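Local coordinates for tripeptidase (Staphylococcus aureus subsp. aureus, PDB 3RZA), which probably hydrolyses short peptides such as tripeptides, as a metal-dependent peptidase of the M20 family, at residues 140-151 / 381-392. Sequence-based numbering, arbitrary orientation.
Sequences VLQVIKEQQIPH and ASQVLEIIKIVA
Val140 is a knob in a hole formed by Ala381, Val384, Leu385 and Ile388, and it illustrates how a small branched residue can seat one helical segment on another, here 140-147 on 381-392 at a crossing angle of -54°. CG1 lies anti to the backbone N (chi1 165°) and meets Ile388 CD1 tip to tip at 3.6 Å, while CG2, beside the backbone N, is brought against the 381-392 backbone, 3.1 Å from Ala381 O. One turn on, Val143 CG1 touches Leu385 CD2 at 4.0 Å, the two side chains crossing at about a right angle. Ile144 and Leu385 run past each other, CG1 beside CD1, and Ile144 CD1 goes on to Ile388 CD1. The helix ends as Gln148 takes a positive phi, and the chain turns back toward the second helix. Ile149 then reaches Leu385 CD1 with its own CD1 (3.9 Å), and its CG2 lies across Lys389 at CE. Beyond Pro150, whose O rests on Ala392 CB, His151 packs through CB on Ile388 CG2 (3.8 Å), its backbone N hydrogen-bonded to Thr84 OG1. In what is probably the M20-type catalytic domain, helix 128-147, with metal ligand Asp129 near its start, thus meets helix 374-393 at its other end, Leu26 of helix 23-34 touching Ala381, and Leu93 and Leu95 of strand 93-98 against Ile388 and Val384.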
ATOM      1  N   VAL A 140      12.157  16.764  43.077  1.00 19.42           N
ATOM      2  CA  VAL A 140      13.537  16.838  43.603  1.00 21.29           C
ATOM      3  C   VAL A 140      13.979  18.289  43.858  1.00 22.09           C
ATOM      4  O   VAL A 140      14.538  18.589  44.925  1.00 22.76           O
ATOM      5  CB  VAL A 140      14.569  16.089  42.675  1.00 21.00           C
ATOM      6  CG1 VAL A 140      16.024  16.475  43.013  1.00 22.02           C
ATOM      7  CG2 VAL A 140      14.389  14.606  42.799  1.00 18.40           C
ATOM      8  N   LEU A 141      13.674  19.185  42.912  1.00 21.60           N
ATOM      9  CA  LEU A 141      13.995  20.616  43.077  1.00 21.96           C
ATOM     10  C   LEU A 141      13.295  21.194  44.289  1.00 21.46           C
ATOM     11  O   LEU A 141      13.924  21.913  45.069  1.00 21.94           O
ATOM     12  CB  LEU A 141      13.642  21.439  41.817  1.00 21.76           C
ATOM     13  CG  LEU A 141      14.653  21.355  40.680  1.00 23.67           C
ATOM     14  CD1 LEU A 141      14.066  21.911  39.400  1.00 23.49           C
ATOM     15  CD2 LEU A 141      15.990  22.086  41.046  1.00 24.26           C
ATOM     16  N   GLN A 142      12.021  20.826  44.466  1.00 21.44           N
ATOM     17  CA  GLN A 142      11.238  21.299  45.611  0.50 22.27           C
ATOM     18  C   GLN A 142      11.772  20.762  46.951  1.00 22.34           C
ATOM     19  O   GLN A 142      11.770  21.480  47.919  1.00 22.93           O
ATOM     20  CB  GLN A 142       9.745  20.970  45.444  0.50 22.99           C
ATOM     21  CG  GLN A 142       8.841  21.787  46.364  0.50 24.79           C
ATOM     22  CD  GLN A 142       7.442  22.030  45.781  0.50 24.81           C
ATOM     23  OE1 GLN A 142       7.167  21.717  44.622  0.50 27.86           O
ATOM     24  NE2 GLN A 142       6.557  22.583  46.599  0.50 24.73           N
ATOM     25  N   VAL A 143      12.246  19.503  46.987  1.00 23.11           N
ATOM     26  CA  VAL A 143      12.906  18.935  48.198  1.00 21.41           C
ATOM     27  C   VAL A 143      14.243  19.634  48.506  1.00 24.02           C
ATOM     28  O   VAL A 143      14.553  19.908  49.658  1.00 25.49           O
ATOM     29  CB  VAL A 143      13.150  17.392  48.064  1.00 20.44           C
ATOM     30  CG1 VAL A 143      14.021  16.851  49.219  1.00 21.15           C
ATOM     31  CG2 VAL A 143      11.835  16.640  48.014  1.00 20.23           C
ATOM     32  N   ILE A 144      15.041  19.883  47.472  1.00 25.69           N
ATOM     33  CA  ILE A 144      16.308  20.627  47.620  1.00 25.49           C
ATOM     34  C   ILE A 144      16.088  22.047  48.191  1.00 28.49           C
ATOM     35  O   ILE A 144      16.760  22.440  49.171  1.00 28.35           O
ATOM     36  CB  ILE A 144      17.089  20.691  46.284  1.00 25.00           C
ATOM     37  CG1 ILE A 144      17.673  19.309  45.959  1.00 23.50           C
ATOM     38  CG2 ILE A 144      18.216  21.746  46.356  1.00 22.10           C
ATOM     39  CD1 ILE A 144      18.162  19.141  44.507  1.00 22.88           C
ATOM     40  N   LYS A 145      15.118  22.762  47.618  1.00 27.72           N
ATOM     41  CA  LYS A 145      14.715  24.084  48.099  1.00 32.28           C
ATOM     42  C   LYS A 145      14.275  24.061  49.565  1.00 33.53           C
ATOM     43  O   LYS A 145      14.844  24.755  50.395  1.00 34.91           O
ATOM     44  CB  LYS A 145      13.578  24.646  47.227  1.00 35.20           C
ATOM     45  CG  LYS A 145      13.185  26.094  47.547  1.00 40.21           C
ATOM     46  CD  LYS A 145      12.289  26.692  46.459  1.00 44.84           C
ATOM     47  CE  LYS A 145      11.869  28.130  46.802  1.00 46.41           C
ATOM     48  NZ  LYS A 145      10.600  28.515  46.149  1.00 45.38           N
ATOM     49  N   GLU A 146      13.302  23.219  49.881  1.00 33.54           N
ATOM     50  CA  GLU A 146      12.654  23.264  51.197  1.00 34.05           C
ATOM     51  C   GLU A 146      13.508  22.671  52.339  1.00 34.87           C
ATOM     52  O   GLU A 146      13.306  23.042  53.500  1.00 36.63           O
ATOM     53  CB  GLU A 146      11.263  22.609  51.128  1.00 33.17           C
ATOM     54  CG  GLU A 146      11.241  21.072  51.254  1.00 33.38           C
ATOM     55  CD  GLU A 146       9.932  20.442  50.776  1.00 33.32           C
ATOM     56  OE1 GLU A 146       8.947  21.181  50.516  1.00 31.90           O
ATOM     57  OE2 GLU A 146       9.880  19.193  50.654  1.00 30.18           O
ATOM     58  N   GLN A 147      14.433  21.758  52.007  1.00 34.70           N
ATOM     59  CA  GLN A 147      15.387  21.193  52.979  1.00 36.69           C
ATOM     60  C   GLN A 147      16.808  21.794  52.955  1.00 35.28           C
ATOM     61  O   GLN A 147      17.595  21.473  53.840  1.00 36.39           O
ATOM     62  CB  GLN A 147      15.461  19.676  52.823  1.00 38.29           C
ATOM     63  CG  GLN A 147      14.103  18.991  53.002  1.00 43.07           C
ATOM     64  CD  GLN A 147      14.203  17.636  53.676  1.00 49.93           C
ATOM     65  OE1 GLN A 147      13.849  16.624  53.081  1.00 52.55           O
ATOM     66  NE2 GLN A 147      14.673  17.611  54.930  1.00 50.72           N
ATOM     67  N   GLN A 148      17.094  22.699  52.011  1.00 33.79           N
ATOM     68  CA  GLN A 148      18.386  23.392  51.896  1.00 35.73           C
ATOM     69  C   GLN A 148      19.550  22.419  51.699  1.00 37.37           C
ATOM     70  O   GLN A 148      20.588  22.552  52.336  1.00 40.55           O
ATOM     71  CB  GLN A 148      18.639  24.303  53.110  1.00 37.51           C
ATOM     72  N   ILE A 149      19.348  21.427  50.828  1.00 35.08           N
ATOM     73  CA  ILE A 149      20.333  20.360  50.610  1.00 34.20           C
ATOM     74  C   ILE A 149      21.445  20.976  49.756  1.00 33.46           C
ATOM     75  O   ILE A 149      21.139  21.551  48.719  1.00 32.86           O
ATOM     76  CB  ILE A 149      19.716  19.159  49.870  1.00 31.74           C
ATOM     77  CG1 ILE A 149      18.658  18.489  50.743  1.00 32.51           C
ATOM     78  CG2 ILE A 149      20.782  18.122  49.510  1.00 32.57           C
ATOM     79  CD1 ILE A 149      17.825  17.528  49.992  1.00 31.76           C
ATOM     80  N   PRO A 150      22.720  20.910  50.202  1.00 32.41           N
ATOM     81  CA  PRO A 150      23.775  21.478  49.329  1.00 31.24           C
ATOM     82  C   PRO A 150      23.954  20.687  48.016  1.00 27.37           C
ATOM     83  O   PRO A 150      23.739  19.496  47.987  1.00 25.00           O
ATOM     84  CB  PRO A 150      25.045  21.388  50.197  1.00 32.58           C
ATOM     85  CG  PRO A 150      24.555  21.151  51.597  1.00 35.23           C
ATOM     86  CD  PRO A 150      23.293  20.370  51.449  1.00 33.12           C
ATOM     87  N   HIS A 151      24.309  21.377  46.947  1.00 26.81           N
ATOM     88  CA  HIS A 151      24.496  20.745  45.643  1.00 26.88           C
ATOM     89  C   HIS A 151      25.470  21.560  44.801  1.00 26.82           C
ATOM     90  O   HIS A 151      25.652  22.762  45.028  1.00 28.56           O
ATOM     91  CB  HIS A 151      23.153  20.639  44.918  1.00 24.99           C
ATOM     92  CG  HIS A 151      22.418  21.939  44.853  1.00 28.54           C
ATOM     93  ND1 HIS A 151      22.709  22.922  43.928  1.00 29.34           N
ATOM     94  CD2 HIS A 151      21.456  22.451  45.650  1.00 27.98           C
ATOM     95  CE1 HIS A 151      21.939  23.969  44.152  1.00 27.50           C
ATOM     96  NE2 HIS A 151      21.154  23.700  45.174  1.00 27.95           N
ATOM     97  N   ALA A 381      12.313   9.604  41.612  1.00 16.51           N
ATOM     98  CA  ALA A 381      12.525  10.876  42.325  1.00 14.75           C
ATOM     99  C   ALA A 381      13.575  10.747  43.442  1.00 16.82           C
ATOM    100  O   ALA A 381      14.469  11.593  43.558  1.00 17.15           O
ATOM    101  CB  ALA A 381      11.197  11.396  42.892  1.00 17.26           C
ATOM    102  N   SER A 382      13.505   9.667  44.219  1.00 16.60           N
ATOM    103  CA  SER A 382      14.539   9.389  45.243  1.00 18.04           C
ATOM    104  C   SER A 382      15.924   9.160  44.618  1.00 18.58           C
ATOM    105  O   SER A 382      16.921   9.625  45.172  1.00 14.64           O
ATOM    106  CB  SER A 382      14.137   8.196  46.096  1.00 17.82           C
ATOM    107  OG  SER A 382      12.913   8.481  46.740  1.00 21.95           O
ATOM    108  N   GLN A 383      15.967   8.493  43.443  1.00 18.38           N
ATOM    109  CA  GLN A 383      17.235   8.241  42.744  1.00 16.28           C
ATOM    110  C   GLN A 383      17.859   9.517  42.187  1.00 15.93           C
ATOM    111  O   GLN A 383      19.032   9.733  42.368  1.00 18.41           O
ATOM    112  CB  GLN A 383      17.080   7.241  41.608  1.00 15.83           C
ATOM    113  CG  GLN A 383      18.433   6.642  41.157  1.00 16.68           C
ATOM    114  CD  GLN A 383      18.382   5.918  39.853  1.00 17.19           C
ATOM    115  OE1 GLN A 383      17.355   5.915  39.143  1.00 13.76           O
ATOM    116  NE2 GLN A 383      19.510   5.289  39.501  1.00 17.49           N
ATOM    117  N   VAL A 384      17.076  10.339  41.500  1.00 16.84           N
ATOM    118  CA  VAL A 384      17.575  11.634  41.007  1.00 16.06           C
ATOM    119  C   VAL A 384      18.129  12.493  42.176  1.00 18.31           C
ATOM    120  O   VAL A 384      19.207  13.105  42.035  1.00 18.76           O
ATOM    121  CB  VAL A 384      16.503  12.435  40.250  1.00 16.66           C
ATOM    122  CG1 VAL A 384      17.061  13.785  39.807  1.00 16.31           C
ATOM    123  CG2 VAL A 384      15.954  11.643  39.029  1.00 16.55           C
ATOM    124  N   LEU A 385      17.419  12.507  43.320  1.00 15.66           N
ATOM    125  CA  LEU A 385      17.905  13.206  44.511  1.00 18.14           C
ATOM    126  C   LEU A 385      19.254  12.624  45.012  1.00 18.15           C
ATOM    127  O   LEU A 385      20.148  13.373  45.393  1.00 18.28           O
ATOM    128  CB  LEU A 385      16.860  13.175  45.644  1.00 18.03           C
ATOM    129  CG  LEU A 385      17.301  13.817  46.976  1.00 19.97           C
ATOM    130  CD1 LEU A 385      17.726  15.286  46.744  1.00 23.30           C
ATOM    131  CD2 LEU A 385      16.209  13.710  47.996  1.00 16.15           C
ATOM    132  N   GLU A 386      19.361  11.293  45.027  1.00 25.67           N
ATOM    133  CA  GLU A 386      20.558  10.619  45.498  1.00 24.46           C
ATOM    134  C   GLU A 386      21.755  10.909  44.592  1.00 22.07           C
ATOM    135  O   GLU A 386      22.854  11.148  45.091  1.00 23.49           O
ATOM    136  CB  GLU A 386      20.302   9.120  45.590  1.00 25.74           C
ATOM    137  CG  GLU A 386      21.351   8.330  46.315  1.00 32.27           C
ATOM    138  CD  GLU A 386      21.487   8.676  47.791  1.00 35.91           C
ATOM    139  OE1 GLU A 386      20.521   9.170  48.412  1.00 43.47           O
ATOM    140  OE2 GLU A 386      22.576   8.439  48.327  1.00 42.42           O
ATOM    141  N   ILE A 387      21.523  10.926  43.277  1.00 19.67           N
ATOM    142  CA  ILE A 387      22.567  11.275  42.280  1.00 18.94           C
ATOM    143  C   ILE A 387      23.119  12.688  42.488  1.00 19.14           C
ATOM    144  O   ILE A 387      24.327  12.886  42.440  1.00 22.39           O
ATOM    145  CB  ILE A 387      22.029  11.130  40.808  1.00 17.38           C
ATOM    146  CG1 ILE A 387      21.864   9.655  40.451  1.00 17.97           C
ATOM    147  CG2 ILE A 387      22.956  11.852  39.799  1.00 14.38           C
ATOM    148  CD1 ILE A 387      21.136   9.392  39.148  1.00 17.40           C
ATOM    149  N   ILE A 388      22.228  13.654  42.727  1.00 20.43           N
ATOM    150  CA  ILE A 388      22.636  15.031  43.059  1.00 21.32           C
ATOM    151  C   ILE A 388      23.488  15.086  44.350  1.00 22.58           C
ATOM    152  O   ILE A 388      24.498  15.820  44.392  1.00 19.28           O
ATOM    153  CB  ILE A 388      21.414  15.986  43.184  1.00 20.44           C
ATOM    154  CG1 ILE A 388      20.839  16.290  41.803  1.00 19.99           C
ATOM    155  CG2 ILE A 388      21.792  17.305  43.868  1.00 18.96           C
ATOM    156  CD1 ILE A 388      19.445  16.946  41.855  1.00 22.05           C
ATOM    157  N   LYS A 389      23.091  14.298  45.370  1.00 21.97           N
ATOM    158  CA  LYS A 389      23.849  14.215  46.642  1.00 23.66           C
ATOM    159  C   LYS A 389      25.226  13.575  46.460  1.00 22.65           C
ATOM    160  O   LYS A 389      26.198  14.033  47.066  1.00 22.73           O
ATOM    161  CB  LYS A 389      23.065  13.438  47.731  1.00 27.11           C
ATOM    162  CG  LYS A 389      21.869  14.188  48.352  1.00 29.56           C
ATOM    163  CD  LYS A 389      21.115  13.300  49.363  1.00 34.82           C
ATOM    164  CE  LYS A 389      20.353  14.132  50.372  1.00 40.71           C
ATOM    165  NZ  LYS A 389      19.533  13.310  51.330  1.00 49.41           N
ATOM    166  N   ILE A 390      25.295  12.505  45.651  1.00 22.09           N
ATOM    167  CA  ILE A 390      26.557  11.788  45.406  1.00 22.18           C
ATOM    168  C   ILE A 390      27.551  12.678  44.628  1.00 22.42           C
ATOM    169  O   ILE A 390      28.726  12.748  44.983  1.00 23.88           O
ATOM    170  CB  ILE A 390      26.328  10.437  44.663  1.00 20.02           C
ATOM    171  CG1 ILE A 390      25.618   9.425  45.582  1.00 20.23           C
ATOM    172  CG2 ILE A 390      27.672   9.841  44.196  1.00 23.17           C
ATOM    173  CD1 ILE A 390      24.861   8.296  44.824  1.00 18.07           C
ATOM    174  N   VAL A 391      27.052  13.354  43.590  1.00 21.61           N
ATOM    175  CA  VAL A 391      27.828  14.360  42.842  1.00 24.65           C
ATOM    176  C   VAL A 391      28.345  15.480  43.777  1.00 27.32           C
ATOM    177  O   VAL A 391      29.503  15.902  43.657  1.00 25.56           O
ATOM    178  CB  VAL A 391      26.994  14.967  41.646  1.00 24.12           C
ATOM    179  CG1 VAL A 391      27.726  16.144  40.989  1.00 24.69           C
ATOM    180  CG2 VAL A 391      26.686  13.884  40.591  1.00 19.76           C
ATOM    181  N   ALA A 392      27.497  15.910  44.728  1.00 27.04           N
ATOM    182  CA  ALA A 392      27.861  16.970  45.684  1.00 29.09           C
ATOM    183  C   ALA A 392      28.994  16.584  46.664  1.00 33.65           C
ATOM    184  O   ALA A 392      29.679  17.470  47.154  1.00 34.17           O
ATOM    185  CB  ALA A 392      26.612  17.446  46.466  1.00 26.87           C
TER